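Local atomic coordinates of peptidoglycan-recognition protein LC (Drosophila melanogaster, PDB entry 2F2L), a protein that activates the imd/Relish pathway of innate immunity as a membrane receptor involved in the response to Gram-negative peptidoglycan, its extracellular domain being the part described here. Residues G25-L30 against Y136-S141; P31-N36 against V148-A153; I109-K114 against D154-S159. One frame throughout, in Å; residues are numbered along the deposited sequence.

Contact 1 (G25-L30 against Y136-S141)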
ATOM      1  N   GLY A  25      -9.499  27.401  -4.316  1.00 19.55           N
ATOM      2  CA  GLY A  25     -10.801  27.822  -4.839  1.00 19.38           C
ATOM      3  C   GLY A  25     -11.416  26.790  -5.767  1.00 19.18           C
ATOM      4  O   GLY A  25     -12.524  26.977  -6.279  1.00 18.12           O
ATOM      5  N   LEU A  26     -10.705  25.685  -5.964  1.00 18.90           N
ATOM      6  CA  LEU A  26     -11.098  24.686  -6.955  1.00 19.02           C
ATOM      7  C   LEU A  26     -10.914  23.253  -6.441  1.00 18.87           C
ATOM      8  O   LEU A  26      -9.846  22.893  -5.936  1.00 19.10           O
ATOM      9  CB  LEU A  26     -10.271  24.887  -8.216  1.00 19.03           C
ATOM     10  CG  LEU A  26     -10.560  23.968  -9.403  1.00 19.25           C
ATOM     11  CD1 LEU A  26     -11.959  24.186  -9.918  1.00 20.00           C
ATOM     12  CD2 LEU A  26      -9.540  24.224 -10.501  1.00 20.47           C
ATOM     13  N   VAL A  27     -11.955  22.445  -6.584  1.00 18.38           N
ATOM     14  CA  VAL A  27     -11.908  21.021  -6.257  1.00 18.32           C
ATOM     15  C   VAL A  27     -12.290  20.253  -7.515  1.00 18.40           C
ATOM     16  O   VAL A  27     -13.294  20.585  -8.164  1.00 18.30           O
ATOM     17  CB  VAL A  27     -12.864  20.671  -5.085  1.00 17.98           C
ATOM     18  CG1 VAL A  27     -12.798  19.178  -4.742  1.00 17.92           C
ATOM     19  CG2 VAL A  27     -12.518  21.502  -3.880  1.00 19.07           C
ATOM     20  N   ILE A  28     -11.491  19.244  -7.877  1.00 18.35           N
ATOM     21  CA  ILE A  28     -11.652  18.527  -9.151  1.00 18.05           C
ATOM     22  C   ILE A  28     -11.998  17.059  -8.928  1.00 18.67           C
ATOM     23  O   ILE A  28     -11.318  16.343  -8.155  1.00 18.54           O
ATOM     24  CB  ILE A  28     -10.366  18.617 -10.003  1.00 18.55           C
ATOM     25  CG1 ILE A  28     -10.075  20.078 -10.369  1.00 17.40           C
ATOM     26  CG2 ILE A  28     -10.498  17.812 -11.289  1.00 18.27           C
ATOM     27  CD1 ILE A  28      -8.648  20.318 -10.812  1.00 17.96           C
ATOM     28  N   ALA A  29     -13.054  16.605  -9.604  1.00 18.37           N
ATOM     29  CA  ALA A  29     -13.473  15.211  -9.513  1.00 18.95           C
ATOM     30  C   ALA A  29     -12.885  14.401 -10.669  1.00 18.72           C
ATOM     31  O   ALA A  29     -12.777  14.894 -11.789  1.00 19.75           O
ATOM     32  CB  ALA A  29     -14.984  15.100  -9.480  1.00 18.56           C
ATOM     33  N   LEU A  30     -12.457  13.183 -10.367  1.00 18.69           N
ATOM     34  CA  LEU A  30     -11.869  12.296 -11.359  1.00 19.34           C
ATOM     35  C   LEU A  30     -12.266  10.841 -11.070  1.00 19.53           C
ATOM     36  O   LEU A  30     -12.490  10.474  -9.920  1.00 19.77           O
ATOM     37  CB  LEU A  30     -10.334  12.381 -11.367  1.00 19.55           C
ATOM     38  CG  LEU A  30      -9.613  13.727 -11.420  1.00 19.92           C
ATOM     39  CD1 LEU A  30      -9.218  14.192 -10.031  1.00 20.19           C
ATOM     40  CD2 LEU A  30      -8.379  13.625 -12.291  1.00 19.60           C
ATOM     41  N   TYR A 136     -15.820  28.069  -3.268  1.00 19.93           N
ATOM     42  CA  TYR A 136     -15.130  27.151  -4.183  1.00 19.45           C
ATOM     43  C   TYR A 136     -16.001  26.733  -5.361  1.00 19.22           C
ATOM     44  O   TYR A 136     -17.231  26.684  -5.270  1.00 18.86           O
ATOM     45  CB  TYR A 136     -14.675  25.878  -3.466  1.00 19.22           C
ATOM     46  CG  TYR A 136     -15.808  24.983  -2.995  1.00 19.48           C
ATOM     47  CD1 TYR A 136     -16.236  23.905  -3.758  1.00 19.27           C
ATOM     48  CD2 TYR A 136     -16.452  25.216  -1.775  1.00 19.09           C
ATOM     49  CE1 TYR A 136     -17.280  23.094  -3.334  1.00 19.00           C
ATOM     50  CE2 TYR A 136     -17.491  24.407  -1.343  1.00 19.87           C
ATOM     51  CZ  TYR A 136     -17.906  23.347  -2.125  1.00 19.62           C
ATOM     52  OH  TYR A 136     -18.935  22.530  -1.682  1.00 19.34           O
ATOM     53  N   ARG A 137     -15.325  26.393  -6.449  1.00 18.74           N
ATOM     54  CA  ARG A 137     -15.919  25.688  -7.559  1.00 19.36           C
ATOM     55  C   ARG A 137     -15.541  24.191  -7.487  1.00 19.02           C
ATOM     56  O   ARG A 137     -14.376  23.836  -7.247  1.00 18.64           O
ATOM     57  CB  ARG A 137     -15.414  26.334  -8.846  1.00 19.55           C
ATOM     58  CG  ARG A 137     -15.630  25.538 -10.090  1.00 21.02           C
ATOM     59  CD  ARG A 137     -15.016  26.270 -11.291  1.00 21.92           C
ATOM     60  NE  ARG A 137     -15.201  25.509 -12.524  1.00 23.45           N
ATOM     61  CZ  ARG A 137     -14.533  25.702 -13.652  1.00 23.94           C
ATOM     62  NH1 ARG A 137     -13.572  26.620 -13.726  1.00 24.59           N
ATOM     63  NH2 ARG A 137     -14.819  24.938 -14.705  1.00 23.98           N
ATOM     64  N   PHE A 138     -16.538  23.324  -7.671  1.00 18.90           N
ATOM     65  CA  PHE A 138     -16.342  21.869  -7.779  1.00 18.43           C
ATOM     66  C   PHE A 138     -16.613  21.535  -9.246  1.00 18.36           C
ATOM     67  O   PHE A 138     -17.659  21.913  -9.795  1.00 18.19           O
ATOM     68  CB  PHE A 138     -17.312  21.163  -6.823  1.00 18.93           C
ATOM     69  CG  PHE A 138     -17.141  19.652  -6.708  1.00 19.22           C
ATOM     70  CD1 PHE A 138     -15.910  19.026  -6.892  1.00 18.91           C
ATOM     71  CD2 PHE A 138     -18.230  18.868  -6.352  1.00 20.60           C
ATOM     72  CE1 PHE A 138     -15.783  17.643  -6.771  1.00 18.76           C
ATOM     73  CE2 PHE A 138     -18.111  17.476  -6.228  1.00 20.61           C
ATOM     74  CZ  PHE A 138     -16.877  16.866  -6.426  1.00 19.14           C
ATOM     75  N   THR A 139     -15.664  20.891  -9.916  1.00 17.87           N
ATOM     76  CA  THR A 139     -15.827  20.600 -11.348  1.00 17.52           C
ATOM     77  C   THR A 139     -15.240  19.265 -11.765  1.00 17.00           C
ATOM     78  O   THR A 139     -14.554  18.612 -10.991  1.00 16.73           O
ATOM     79  CB  THR A 139     -15.227  21.715 -12.234  1.00 17.35           C
ATOM     80  OG1 THR A 139     -15.676  21.549 -13.588  1.00 20.22           O
ATOM     81  CG2 THR A 139     -13.746  21.707 -12.210  1.00 17.98           C
ATOM     82  N   ALA A 140     -15.536  18.881 -13.003  1.00 16.68           N
ATOM     83  CA  ALA A 140     -15.037  17.662 -13.596  1.00 16.48           C
ATOM     84  C   ALA A 140     -13.693  17.913 -14.223  1.00 16.10           C
ATOM     85  O   ALA A 140     -13.482  18.923 -14.927  1.00 15.54           O
ATOM     86  CB  ALA A 140     -16.009  17.147 -14.647  1.00 16.56           C
ATOM     87  N   SER A 141     -12.784  16.977 -13.983  1.00 15.70           N
ATOM     88  CA  SER A 141     -11.510  16.961 -14.669  1.00 15.84           C
ATOM     89  C   SER A 141     -11.687  17.010 -16.186  1.00 15.61           C
ATOM     90  O   SER A 141     -10.886  17.631 -16.879  1.00 14.44           O
ATOM     91  CB  SER A 141     -10.691  15.733 -14.251  1.00 15.97           C
ATOM     92  OG  SER A 141     -11.330  14.532 -14.633  1.00 17.19           O
TER

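Contact 2 (P31-N36 against V148-A153). With NAG (2-acetamido-2-deoxy-beta-D-glucopyranose), chain C.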
ATOM      1  N   PRO A  31     -12.337  10.008 -12.117  1.00 19.25           N
ATOM      2  CA  PRO A  31     -12.469   8.568 -11.916  1.00 19.43           C
ATOM      3  C   PRO A  31     -11.089   7.929 -11.721  1.00 19.33           C
ATOM      4  O   PRO A  31     -10.095   8.456 -12.222  1.00 19.01           O
ATOM      5  CB  PRO A  31     -13.098   8.107 -13.230  1.00 18.90           C
ATOM      6  CG  PRO A  31     -12.492   9.034 -14.238  1.00 19.26           C
ATOM      7  CD  PRO A  31     -12.300  10.355 -13.543  1.00 19.10           C
ATOM      8  N   THR A  32     -11.009   6.812 -11.009  1.00 19.65           N
ATOM      9  CA  THR A  32      -9.722   6.108 -10.927  1.00 20.14           C
ATOM     10  C   THR A  32      -9.536   5.190 -12.141  1.00 20.42           C
ATOM     11  O   THR A  32      -8.415   4.778 -12.454  1.00 19.91           O
ATOM     12  CB  THR A  32      -9.570   5.290  -9.602  1.00 20.04           C
ATOM     13  OG1 THR A  32     -10.633   4.336  -9.488  1.00 20.90           O
ATOM     14  CG2 THR A  32      -9.578   6.196  -8.411  1.00 20.65           C
ATOM     15  N   ASN A  33     -10.645   4.871 -12.815  1.00 20.74           N
ATOM     16  CA  ASN A  33     -10.690   3.848 -13.867  1.00 20.44           C
ATOM     17  C   ASN A  33     -10.132   2.497 -13.440  1.00 20.61           C
ATOM     18  O   ASN A  33      -9.614   1.737 -14.253  1.00 21.13           O
ATOM     19  CB  ASN A  33     -10.012   4.358 -15.149  1.00 20.65           C
ATOM     20  CG  ASN A  33     -10.739   5.544 -15.746  1.00 21.69           C
ATOM     21  OD1 ASN A  33     -11.969   5.562 -15.774  1.00 22.36           O
ATOM     22  ND2 ASN A  33      -9.987   6.551 -16.210  1.00 21.81           N
ATOM     23  N   SER A  34     -10.266   2.194 -12.155  1.00 21.22           N
ATOM     24  CA  SER A  34      -9.983   0.887 -11.617  1.00 20.98           C
ATOM     25  C   SER A  34     -11.336   0.215 -11.410  1.00 21.36           C
ATOM     26  O   SER A  34     -12.376   0.877 -11.500  1.00 22.02           O
ATOM     27  CB  SER A  34      -9.243   1.013 -10.281  1.00 20.99           C
ATOM     28  OG  SER A  34     -10.066   1.575  -9.268  1.00 20.90           O
ATOM     29  N   GLU A  35     -11.330  -1.084 -11.130  1.00 20.93           N
ATOM     30  CA  GLU A  35     -12.512  -1.744 -10.582  1.00 21.66           C
ATOM     31  C   GLU A  35     -12.975  -0.999  -9.336  1.00 21.16           C
ATOM     32  O   GLU A  35     -12.180  -0.337  -8.680  1.00 20.82           O
ATOM     33  CB  GLU A  35     -12.212  -3.203 -10.231  1.00 21.57           C
ATOM     34  CG  GLU A  35     -12.371  -4.154 -11.406  1.00 23.44           C
ATOM     35  CD  GLU A  35     -11.638  -5.467 -11.212  1.00 24.29           C
ATOM     36  OE1 GLU A  35     -12.305  -6.522 -11.108  1.00 27.96           O
ATOM     37  OE2 GLU A  35     -10.388  -5.445 -11.168  1.00 29.49           O
ATOM     38  N   ASN A  36     -14.258  -1.090  -9.021  1.00 21.21           N
ATOM     39  CA  ASN A  36     -14.805  -0.383  -7.872  1.00 21.89           C
ATOM     40  C   ASN A  36     -14.640  -1.216  -6.589  1.00 21.31           C
ATOM     41  O   ASN A  36     -13.897  -2.197  -6.573  1.00 21.23           O
ATOM     42  CB  ASN A  36     -16.261   0.046  -8.139  1.00 21.66           C
ATOM     43  CG  ASN A  36     -17.236  -1.107  -8.124  1.00 23.65           C
ATOM     44  OD1 ASN A  36     -16.846  -2.270  -8.050  1.00 23.35           O
ATOM     45  ND2 ASN A  36     -18.531  -0.780  -8.196  1.00 25.46           N
ATOM     46  N   VAL A 148      -8.803  14.632 -22.787  1.00 19.78           N
ATOM     47  CA  VAL A 148      -8.185  13.533 -22.043  1.00 19.78           C
ATOM     48  C   VAL A 148      -9.207  12.424 -21.821  1.00 19.72           C
ATOM     49  O   VAL A 148     -10.205  12.609 -21.135  1.00 19.97           O
ATOM     50  CB  VAL A 148      -7.565  14.002 -20.703  1.00 19.67           C
ATOM     51  CG1 VAL A 148      -6.835  12.843 -19.997  1.00 19.46           C
ATOM     52  CG2 VAL A 148      -6.596  15.145 -20.947  1.00 19.15           C
ATOM     53  N   THR A 149      -8.941  11.278 -22.432  1.00 19.86           N
ATOM     54  CA  THR A 149      -9.871  10.160 -22.452  1.00 19.80           C
ATOM     55  C   THR A 149     -10.034   9.515 -21.081  1.00 19.64           C
ATOM     56  O   THR A 149     -11.128   9.058 -20.740  1.00 19.19           O
ATOM     57  CB  THR A 149      -9.400   9.104 -23.446  1.00 19.78           C
ATOM     58  OG1 THR A 149      -9.283   9.704 -24.741  1.00 21.35           O
ATOM     59  CG2 THR A 149     -10.385   7.949 -23.520  1.00 20.24           C
ATOM     60  N   ASP A 150      -8.950   9.498 -20.299  1.00 19.53           N
ATOM     61  CA  ASP A 150      -8.977   8.921 -18.954  1.00 19.64           C
ATOM     62  C   ASP A 150      -9.734   9.762 -17.928  1.00 19.46           C
ATOM     63  O   ASP A 150      -9.975   9.291 -16.819  1.00 19.34           O
ATOM     64  CB  ASP A 150      -7.552   8.700 -18.437  1.00 20.34           C
ATOM     65  CG  ASP A 150      -6.808   7.619 -19.209  1.00 21.71           C
ATOM     66  OD1 ASP A 150      -7.463   6.833 -19.937  1.00 23.82           O
ATOM     67  OD2 ASP A 150      -5.565   7.568 -19.092  1.00 21.49           O
ATOM     68  N   PHE A 151     -10.081  11.000 -18.280  1.00 18.80           N
ATOM     69  CA  PHE A 151     -10.886  11.854 -17.395  1.00 18.51           C
ATOM     70  C   PHE A 151     -12.397  11.687 -17.601  1.00 18.47           C
ATOM     71  O   PHE A 151     -13.188  12.228 -16.814  1.00 17.99           O
ATOM     72  CB  PHE A 151     -10.523  13.336 -17.591  1.00 18.10           C
ATOM     73  CG  PHE A 151      -9.149  13.726 -17.081  1.00 17.64           C
ATOM     74  CD1 PHE A 151      -8.458  12.956 -16.150  1.00 16.89           C
ATOM     75  CD2 PHE A 151      -8.573  14.921 -17.503  1.00 17.43           C
ATOM     76  CE1 PHE A 151      -7.216  13.354 -15.686  1.00 17.28           C
ATOM     77  CE2 PHE A 151      -7.328  15.316 -17.038  1.00 17.48           C
ATOM     78  CZ  PHE A 151      -6.658  14.540 -16.125  1.00 17.28           C
ATOM     79  N   LYS A 152     -12.794  10.952 -18.647  1.00 18.40           N
ATOM     80  CA  LYS A 152     -14.205  10.806 -18.993  1.00 18.60           C
ATOM     81  C   LYS A 152     -14.924   9.906 -17.986  1.00 18.38           C
ATOM     82  O   LYS A 152     -14.459   8.811 -17.665  1.00 18.34           O
ATOM     83  CB  LYS A 152     -14.405  10.275 -20.438  1.00 18.87           C
ATOM     84  CG  LYS A 152     -14.051  11.264 -21.588  1.00 19.49           C
ATOM     85  CD  LYS A 152     -14.659  12.677 -21.382  1.00 20.73           C
ATOM     86  CE  LYS A 152     -14.541  13.590 -22.614  1.00 20.68           C
ATOM     87  NZ  LYS A 152     -15.297  14.907 -22.445  1.00 20.07           N
ATOM     88  N   ALA A 153     -16.067  10.390 -17.504  1.00 18.18           N
ATOM     89  CA  ALA A 153     -16.874   9.695 -16.517  1.00 18.32           C
ATOM     90  C   ALA A 153     -18.236  10.368 -16.426  1.00 18.23           C
ATOM     91  O   ALA A 153     -18.595  10.924 -15.397  1.00 17.56           O
ATOM     92  CB  ALA A 153     -16.185   9.709 -15.164  1.00 18.51           C
TER
HETATM   93  C1  NAG C 998     -19.380  -1.937  -8.334  1.00 36.59           C
HETATM   94  C2  NAG C 998     -20.723  -1.485  -7.761  1.00 39.90           C
HETATM   95  C3  NAG C 998     -21.786  -2.542  -8.051  1.00 42.08           C
HETATM   96  C4  NAG C 998     -21.796  -2.876  -9.538  1.00 43.66           C
HETATM   97  C5  NAG C 998     -20.405  -3.367  -9.917  1.00 43.27           C
HETATM   98  C6  NAG C 998     -20.318  -3.801 -11.381  1.00 44.02           C
HETATM   99  C7  NAG C 998     -20.700  -0.187  -5.635  1.00 40.85           C
HETATM  100  C8  NAG C 998     -20.861   1.069  -6.408  1.00 41.13           C
HETATM  101  N2  NAG C 998     -20.590  -1.326  -6.315  1.00 40.03           N
HETATM  102  O3  NAG C 998     -23.049  -2.083  -7.625  1.00 41.33           O
HETATM  103  O4  NAG C 998     -22.778  -3.857  -9.809  1.00 47.09           O
HETATM  104  O5  NAG C 998     -19.494  -2.299  -9.695  1.00 40.54           O
HETATM  105  O6  NAG C 998     -20.614  -2.710 -12.226  1.00 45.43           O
HETATM  106  O7  NAG C 998     -20.664  -0.134  -4.395  1.00 43.63           O
HETATM  107  O   HOH W   1     -14.627   6.494 -15.721  1.00 36.98           O
HETATM  108  O   HOH W   2     -12.462   7.113 -18.266  1.00 44.71           O

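Contact 3 (I109-K114 against D154-S159)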
ATOM      1  N   ILE A 109     -21.865   3.693 -15.428  1.00 20.94           N
ATOM      2  CA  ILE A 109     -22.249   3.279 -14.087  1.00 20.82           C
ATOM      3  C   ILE A 109     -22.202   4.485 -13.150  1.00 20.68           C
ATOM      4  O   ILE A 109     -21.252   5.272 -13.190  1.00 20.54           O
ATOM      5  CB  ILE A 109     -21.310   2.177 -13.568  1.00 20.98           C
ATOM      6  CG1 ILE A 109     -21.424   0.937 -14.464  1.00 21.19           C
ATOM      7  CG2 ILE A 109     -21.630   1.846 -12.100  1.00 21.07           C
ATOM      8  CD1 ILE A 109     -20.277  -0.063 -14.292  1.00 21.29           C
ATOM      9  N   GLN A 110     -23.230   4.628 -12.318  1.00 20.43           N
ATOM     10  CA  GLN A 110     -23.294   5.731 -11.360  1.00 20.37           C
ATOM     11  C   GLN A 110     -22.515   5.397 -10.097  1.00 20.13           C
ATOM     12  O   GLN A 110     -22.388   4.219  -9.740  1.00 19.59           O
ATOM     13  CB  GLN A 110     -24.745   6.035 -10.991  1.00 20.52           C
ATOM     14  CG  GLN A 110     -25.560   6.558 -12.153  1.00 20.95           C
ATOM     15  CD  GLN A 110     -26.999   6.829 -11.782  1.00 21.20           C
ATOM     16  OE1 GLN A 110     -27.896   6.057 -12.124  1.00 22.87           O
ATOM     17  NE2 GLN A 110     -27.230   7.929 -11.077  1.00 21.97           N
ATOM     18  N   PRO A 111     -21.975   6.429  -9.420  1.00 19.94           N
ATOM     19  CA  PRO A 111     -21.436   6.230  -8.082  1.00 19.52           C
ATOM     20  C   PRO A 111     -22.525   5.798  -7.119  1.00 19.37           C
ATOM     21  O   PRO A 111     -23.711   5.975  -7.411  1.00 19.33           O
ATOM     22  CB  PRO A 111     -20.907   7.622  -7.700  1.00 19.75           C
ATOM     23  CG  PRO A 111     -21.586   8.564  -8.616  1.00 19.90           C
ATOM     24  CD  PRO A 111     -21.799   7.820  -9.876  1.00 19.96           C
ATOM     25  N   SER A 112     -22.140   5.228  -5.985  1.00 18.82           N
ATOM     26  CA  SER A 112     -23.131   4.789  -5.003  1.00 18.60           C
ATOM     27  C   SER A 112     -23.621   6.019  -4.241  1.00 18.31           C
ATOM     28  O   SER A 112     -22.966   7.050  -4.253  1.00 17.87           O
ATOM     29  CB  SER A 112     -22.519   3.762  -4.055  1.00 18.30           C
ATOM     30  OG  SER A 112     -21.521   4.352  -3.249  1.00 17.71           O
ATOM     31  N   ALA A 113     -24.768   5.916  -3.576  1.00 18.47           N
ATOM     32  CA  ALA A 113     -25.311   7.043  -2.808  1.00 18.60           C
ATOM     33  C   ALA A 113     -24.370   7.433  -1.671  1.00 18.60           C
ATOM     34  O   ALA A 113     -24.334   8.586  -1.243  1.00 18.26           O
ATOM     35  CB  ALA A 113     -26.695   6.699  -2.261  1.00 18.55           C
ATOM     36  N   LYS A 114     -23.631   6.445  -1.172  0.50 18.79           N
ATOM     37  CA  LYS A 114     -22.612   6.659  -0.148  0.50 19.01           C
ATOM     38  C   LYS A 114     -21.502   7.573  -0.671  0.50 19.08           C
ATOM     39  O   LYS A 114     -21.115   8.536  -0.009  0.50 19.33           O
ATOM     40  CB  LYS A 114     -21.994   5.328   0.275  0.50 19.01           C
ATOM     41  CG  LYS A 114     -22.957   4.299   0.870  0.50 19.18           C
ATOM     42  CD  LYS A 114     -22.339   2.903   0.794  0.50 19.15           C
ATOM     43  CE  LYS A 114     -23.092   1.880   1.617  0.50 18.97           C
ATOM     44  NZ  LYS A 114     -22.400   0.561   1.576  0.50 18.88           N
ATOM     45  N   ASP A 154     -18.984  10.303 -17.524  1.00 18.46           N
ATOM     46  CA  ASP A 154     -20.275  10.994 -17.660  1.00 18.52           C
ATOM     47  C   ASP A 154     -21.226  10.726 -16.491  1.00 18.42           C
ATOM     48  O   ASP A 154     -21.868  11.647 -15.995  1.00 18.20           O
ATOM     49  CB  ASP A 154     -20.956  10.593 -18.978  1.00 18.91           C
ATOM     50  CG  ASP A 154     -20.341  11.268 -20.199  1.00 19.92           C
ATOM     51  OD1 ASP A 154     -19.353  12.013 -20.046  1.00 22.53           O
ATOM     52  OD2 ASP A 154     -20.867  11.066 -21.327  1.00 21.88           O
ATOM     53  N   ALA A 155     -21.308   9.476 -16.037  1.00 18.44           N
ATOM     54  CA  ALA A 155     -22.277   9.123 -14.998  1.00 18.32           C
ATOM     55  C   ALA A 155     -21.882   9.664 -13.625  1.00 18.32           C
ATOM     56  O   ALA A 155     -22.741   9.996 -12.809  1.00 18.59           O
ATOM     57  CB  ALA A 155     -22.504   7.629 -14.958  1.00 18.57           C
ATOM     58  N   LEU A 156     -20.584   9.767 -13.367  1.00 18.12           N
ATOM     59  CA  LEU A 156     -20.097  10.385 -12.134  1.00 17.81           C
ATOM     60  C   LEU A 156     -20.459  11.869 -12.117  1.00 17.39           C
ATOM     61  O   LEU A 156     -21.086  12.351 -11.166  1.00 17.09           O
ATOM     62  CB  LEU A 156     -18.571  10.210 -11.999  1.00 17.99           C
ATOM     63  CG  LEU A 156     -17.859  10.971 -10.877  1.00 18.07           C
ATOM     64  CD1 LEU A 156     -18.330  10.494  -9.514  1.00 17.68           C
ATOM     65  CD2 LEU A 156     -16.353  10.832 -11.004  1.00 17.13           C
ATOM     66  N   TYR A 157     -20.085  12.583 -13.178  1.00 16.84           N
ATOM     67  CA  TYR A 157     -20.228  14.042 -13.194  1.00 17.32           C
ATOM     68  C   TYR A 157     -21.689  14.499 -13.229  1.00 17.48           C
ATOM     69  O   TYR A 157     -22.023  15.527 -12.651  1.00 17.06           O
ATOM     70  CB  TYR A 157     -19.462  14.648 -14.368  1.00 17.61           C
ATOM     71  CG  TYR A 157     -18.003  14.237 -14.402  1.00 17.84           C
ATOM     72  CD1 TYR A 157     -17.212  14.306 -13.256  1.00 17.34           C
ATOM     73  CD2 TYR A 157     -17.409  13.790 -15.583  1.00 18.57           C
ATOM     74  CE1 TYR A 157     -15.877  13.951 -13.283  1.00 18.08           C
ATOM     75  CE2 TYR A 157     -16.069  13.411 -15.613  1.00 17.94           C
ATOM     76  CZ  TYR A 157     -15.314  13.496 -14.460  1.00 18.07           C
ATOM     77  OH  TYR A 157     -13.984  13.128 -14.471  1.00 18.81           O
ATOM     78  N   ALA A 158     -22.542  13.714 -13.888  1.00 17.10           N
ATOM     79  CA  ALA A 158     -23.987  13.973 -13.931  1.00 17.70           C
ATOM     80  C   ALA A 158     -24.614  13.949 -12.537  1.00 17.79           C
ATOM     81  O   ALA A 158     -25.595  14.640 -12.285  1.00 17.25           O
ATOM     82  CB  ALA A 158     -24.678  12.957 -14.833  1.00 16.99           C
ATOM     83  N   SER A 159     -24.020  13.163 -11.635  1.00 18.28           N
ATOM     84  CA  SER A 159     -24.488  13.058 -10.248  1.00 18.89           C
ATOM     85  C   SER A 159     -24.290  14.338  -9.423  1.00 19.23           C
ATOM     86  O   SER A 159     -24.964  14.528  -8.407  1.00 19.11           O
ATOM     87  CB  SER A 159     -23.803  11.871  -9.551  1.00 19.02           C
ATOM     88  OG  SER A 159     -23.884  10.698 -10.360  1.00 19.04           O
TER

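Contact 1 (G25-L30 against Y136-S141)
Val27 and Phe138 meet across two neighbouring parallel strands, 26-30 and 136-140, with Val27 CG1 3.8 Å from Phe138 CD1. Phe138 CG stands anti to the backbone N (chi1 -174°), and the ring beyond it reaches across to the other strand. Val27 O lies at the edge of the Phe138 ring, near its plane, 3.3 Å from Phe138 CD1, while Ala29 CB touches CE1 of the same ring at 3.8 Å. On the other face of the sheet, Leu26 CD1 rests on Thr139 CG2 and on the aliphatic CG and CD of Arg137. Further along that face Ile28 CG2 packs 3.6 Å from Ser141 CB, which Leu30 also touches through CG and CD2.

The main chains run at 23° to each other and exchange five hydrogen bonds. Val27 N donates to Arg137 O (2.9 Å) and Ala29 N to Thr139 O; in return Arg137 N, Thr139 N and Ser141 N donate to Gly25 O, Val27 O and Ala29 O. Leu26 CA adds a CA-H...O contact to Arg137 O at 3.4 Å. Leu26 and Ile28 turn their backbone polar groups the other way, to Leu98 and Phe100, so strand 24-31 lies inside the mixed sheet of this amidase-type domain, while 136-140 is outermost in the chain.

Ala140 is the N-cap of helix 141-144, and Ser141 begins that helix. Ser141 OG hydrogen-bonds Tyr157 OH, and Thr139 OG1 pairs with the terminal carboxylate oxygen OXT of Ser167. Beyond the Phe138 ring stands Trp166, edge-to-face with it, and the Tyr136 ring stacks on His165. The chemistry is thus divided: main-chain bonds set the strand register, and mainly apolar side-chain contacts fill both faces of the pairing.

Contact 2 (P31-N36 against V148-A153)
Pro31 and Asn33 make a small, partly buried contact with the turn 148-153, combining one side-chain hydrogen bond with proline packing where the chain leaves strand 24-31. Asn33 CG lies anti to its carbonyl carbon (chi1 -64°), and the amide beyond it faces the turn. Its ND2 donates to Asp150 O at 2.8 Å through a bent bond (137° at the hydrogen), the acceptor lying close to the amide plane. The other branch, OD1, faces two waters: water 1 is 2.8 Å from Asn33 OD1, and both waters are placed to donate to Asn33 OD1 and to Lys152 O, though with more acceptors in reach than protons these bonds need not all hold at once.

The acceptor Asp150 O belongs to a short 3-10 segment, 149-151, in which Phe151 N and Lys152 N bond back to Val148 O and Thr149 O. Ala153 then takes the N-cap position of helix 154-158. Against this turn Pro31 CG and CD pack on carbonyls and CG on a methyl: Pro31 CG is 3.6 Å from Asp150 O and 3.9 Å from Ala153 CB, and CD approaches Phe151 O. Further along the loop, Thr32 OG1 donates to Ser34 OG (2.8 Å), and Ser34 OG in turn to Glu35 O. Next in the chain, Asn36 ND2 is covalently joined to NAG C1 (1.4 Å), the N-linked glycan.

Contact 3 (I109-K114 against D154-S159)
Ala155 and Pro111 carry most of this packing contact between the loop that leads into helix 113-128 and the short helix 154-158; no hydrogen bond crosses it. The Ala155 methyl presses on the backbone before the proline, its CB 3.2 Å from Ile109 O. Pro111 turns its CB toward the helix, and CG and CD make the contacts. Pro111 CG meets Leu156 CD1 at 3.9 Å, the two side chains crossing at about a right angle, and Pro111 CD lies 3.8 Å from Ala155 O. Pro111 CG and CD each lie 3.6 Å from Ser159 OG.

The polar bonds lie to either side of this packing. Ser159 OG is anti to its own carbonyl carbon (chi1 -49°), beside the backbone N, and donates to Ala155 O at 2.8 Å, in the plane of that carbonyl. A serine hydroxyl folded back onto the carbonyl four residues earlier is a familiar helix feature; here it satisfies an oxygen beside the proline ring. On the other segment Ser112 is the N-cap of helix 113-128. Its OG caps a backbone N just beyond Lys114 and also bonds to Gly71 O, and its own N is bonded to Gln115 OE1, the reciprocal pattern of a capping box.

Apolar neighbours extend the packing: Phe106 touches both Pro111 and Leu156, and Leu116 of helix 113-128 touches both Pro111 and Ser159. Backbone bonding also joins Ala155 to Phe106. Ile109, whose CB is directed away from helix 154-158, touches the NAG carried by Asn36.

Tyr157 ties the three contacts together: its OH is 2.6 Å from Phe151 O of contact 2 and 3.0 Å from Ser141 OG of contact 1, both probable hydrogen bonds, and its ring packs on Ala140. Contacts 1 and 2 also touch directly, Leu30 CD2 lying 3.6 Å from Phe151 CE1. Contact 1 is centred about 15 Å from each of the others, which are about 12 Å apart. The glycan on Asn36 of contact 2 reaches Ile109 and Ser112 of contact 3. The peptidoglycan fragment lies elsewhere, against residues including Arg48, Thr52 and Glu56 of helix 40-57; Leu50 of that helix touches Thr32 and Ser34 of contact 2.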